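Local coordinates for protein kojibiose phosphorylase (Gut metagenome, PDB 6W0P) that belongs to glycoside hydrolase family 65, pairing an N-terminal beta-sandwich domain with a helical catalytic domain, at residues Asn61-Tyr66 / Phe84-Val89. Numbering follows the deposited sequence.
Sequences NGIYEY and FTINSV
The Phe84 ring lies with one face against the backbone of Glu65, whose carbonyl O sits over the ring centre, 3.6 Å above its plane; at the far end of the ring, Phe84 CZ comes within 3.5 Å of Tyr66 O. Phe84 CG lies between the backbone N and the carbonyl carbon (chi1 39°). The Tyr64 ring has Gly62 O at its edge, in plane; Tyr64 CB, not the ring, lies 3.2 Å from Phe84 O, and the Tyr64 hydroxyl is bonded to Asn402. Glu65 and Phe84 form an antiparallel hydrogen-bonded pair, Glu65 N to Phe84 O and Phe84 N to Glu65 O both at 3.0 Å, while Tyr64 and Thr85 make the adjoining non-hydrogen-bonded pair. The result is a small two-stranded antiparallel sheet in the GH65 N-terminal region, packed beside strands 186-194 and 197-204 of the large sheet. Past it, Ile86 N donates to Ile63 O at 3.2 Å. Ile63 CG2 rests on Ile86 CG1 at 3.8 Å, with Trp186 touching both side chains, and Ile86 CG2 reaches Glu65 CB. A water accepts from Gly62 N and donates to Thr85 OG1, which also bonds Ser345. The Glu65 chain bends at chi2, and its OE2 accepts from Tyr66 N at 3.0 Å, while OE1 takes the backbone N-H groups of Thr206 and Thr207.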
loop_
_atom_site.group_PDB
_atom_site.type_symbol
_atom_site.label_atom_id
_atom_site.label_comp_id
_atom_site.label_asym_id
_atom_site.label_seq_id
_atom_site.Cartn_x
_atom_site.Cartn_y
_atom_site.Cartn_z
ATOM N N ASN A 61 11.162 -25.693 12.812
ATOM C CA ASN A 61 9.863 -25.048 13.124
ATOM C C ASN A 61 10.114 -24.043 14.255
ATOM O O ASN A 61 10.550 -24.491 15.338
ATOM C CB ASN A 61 8.828 -26.122 13.458
ATOM C CG ASN A 61 7.395 -25.725 13.180
ATOM O OD1 ASN A 61 6.941 -24.667 13.620
ATOM N ND2 ASN A 61 6.674 -26.587 12.477
ATOM N N GLY A 62 9.909 -22.746 14.010
ATOM C CA GLY A 62 9.986 -21.696 15.051
ATOM C C GLY A 62 11.357 -21.030 15.121
ATOM O O GLY A 62 11.562 -20.171 15.986
ATOM N N ILE A 63 12.286 -21.423 14.251
ATOM C CA ILE A 63 13.612 -20.766 14.118
ATOM C C ILE A 63 13.490 -19.751 12.984
ATOM O O ILE A 63 13.289 -20.167 11.843
ATOM C CB ILE A 63 14.731 -21.786 13.876
ATOM C CG1 ILE A 63 15.030 -22.592 15.142
ATOM C CG2 ILE A 63 15.964 -21.092 13.336
ATOM C CD1 ILE A 63 15.449 -21.767 16.357
ATOM N N TYR A 64 13.547 -18.471 13.328
ATOM C CA TYR A 64 13.049 -17.370 12.480
ATOM C C TYR A 64 13.904 -16.136 12.736
ATOM O O TYR A 64 14.590 -16.066 13.798
ATOM C CB TYR A 64 11.578 -17.109 12.796
ATOM C CG TYR A 64 11.340 -16.265 14.019
ATOM C CD1 TYR A 64 11.301 -16.821 15.285
ATOM C CD2 TYR A 64 11.162 -14.897 13.905
ATOM C CE1 TYR A 64 11.107 -16.034 16.409
ATOM C CE2 TYR A 64 10.957 -14.098 15.014
ATOM C CZ TYR A 64 10.936 -14.665 16.271
ATOM O OH TYR A 64 10.720 -13.863 17.356
ATOM N N GLU A 65 13.876 -15.212 11.779
ATOM C CA GLU A 65 14.498 -13.874 11.888
ATOM C C GLU A 65 13.516 -12.823 11.366
ATOM O O GLU A 65 12.563 -13.188 10.633
ATOM C CB GLU A 65 15.806 -13.786 11.094
ATOM C CG GLU A 65 17.038 -13.774 11.972
ATOM C CD GLU A 65 16.980 -12.801 13.133
ATOM O OE1 GLU A 65 17.379 -13.195 14.239
ATOM O OE2 GLU A 65 16.522 -11.662 12.929
ATOM N N TYR A 66 13.814 -11.562 11.681
ATOM C CA TYR A 66 13.119 -10.371 11.148
ATOM C C TYR A 66 13.801 -9.902 9.860
ATOM O O TYR A 66 14.978 -10.245 9.595
ATOM C CB TYR A 66 13.095 -9.293 12.223
ATOM C CG TYR A 66 12.136 -9.550 13.353
ATOM C CD1 TYR A 66 10.781 -9.279 13.210
ATOM C CD2 TYR A 66 12.576 -10.024 14.575
ATOM C CE1 TYR A 66 9.885 -9.487 14.247
ATOM C CE2 TYR A 66 11.695 -10.224 15.628
ATOM C CZ TYR A 66 10.345 -9.962 15.464
ATOM O OH TYR A 66 9.463 -10.158 16.488
ATOM N N PHE A 84 10.223 -14.465 9.230
ATOM C CA PHE A 84 10.266 -15.663 8.352
ATOM C C PHE A 84 11.122 -16.756 9.006
ATOM O O PHE A 84 12.091 -16.412 9.713
ATOM C CB PHE A 84 10.764 -15.250 6.961
ATOM C CG PHE A 84 11.876 -14.229 6.971
ATOM C CD1 PHE A 84 13.192 -14.611 7.180
ATOM C CD2 PHE A 84 11.606 -12.883 6.778
ATOM C CE1 PHE A 84 14.213 -13.672 7.206
ATOM C CE2 PHE A 84 12.626 -11.945 6.807
ATOM C CZ PHE A 84 13.927 -12.339 7.035
ATOM N N THR A 85 10.746 -18.017 8.770
ATOM C CA THR A 85 11.512 -19.261 9.070
ATOM C C THR A 85 12.762 -19.255 8.195
ATOM O O THR A 85 12.617 -19.025 6.993
ATOM C CB THR A 85 10.635 -20.495 8.830
ATOM O OG1 THR A 85 9.389 -20.302 9.497
ATOM C CG2 THR A 85 11.228 -21.787 9.343
ATOM N N ILE A 86 13.946 -19.439 8.782
ATOM C CA ILE A 86 15.236 -19.173 8.072
ATOM C C ILE A 86 15.898 -20.497 7.667
ATOM O O ILE A 86 15.866 -21.487 8.425
ATOM C CB ILE A 86 16.168 -18.274 8.904
ATOM C CG1 ILE A 86 16.344 -18.800 10.330
ATOM C CG2 ILE A 86 15.668 -16.840 8.891
ATOM C CD1 ILE A 86 17.407 -18.088 11.132
ATOM N N ASN A 87 16.453 -20.509 6.463
ATOM C CA ASN A 87 17.377 -21.571 6.016
ATOM C C ASN A 87 18.420 -21.701 7.125
ATOM O O ASN A 87 18.944 -20.642 7.617
ATOM C CB ASN A 87 17.968 -21.238 4.650
ATOM C CG ASN A 87 18.621 -22.425 3.981
ATOM O OD1 ASN A 87 18.520 -23.552 4.482
ATOM N ND2 ASN A 87 19.349 -22.152 2.897
ATOM N N SER A 88 18.660 -22.937 7.553
ATOM C CA SER A 88 19.540 -23.274 8.697
ATOM C C SER A 88 20.584 -24.285 8.244
ATOM O O SER A 88 20.677 -24.577 7.036
ATOM C CB SER A 88 18.728 -23.793 9.854
ATOM O OG SER A 88 17.684 -22.893 10.159
ATOM N N VAL A 89 21.323 -24.827 9.198
ATOM C CA VAL A 89 22.525 -25.647 8.911
ATOM C C VAL A 89 22.179 -26.697 7.850
ATOM O O VAL A 89 21.269 -27.513 8.065
ATOM C CB VAL A 89 23.103 -26.244 10.207
ATOM C CG1 VAL A 89 22.081 -27.070 10.988
ATOM C CG2 VAL A 89 24.375 -27.037 9.937
HETATM O O HOH W 1 8.540 -22.373 11.309
HETATM O O HOH W 2 14.321 -22.567 10.279
#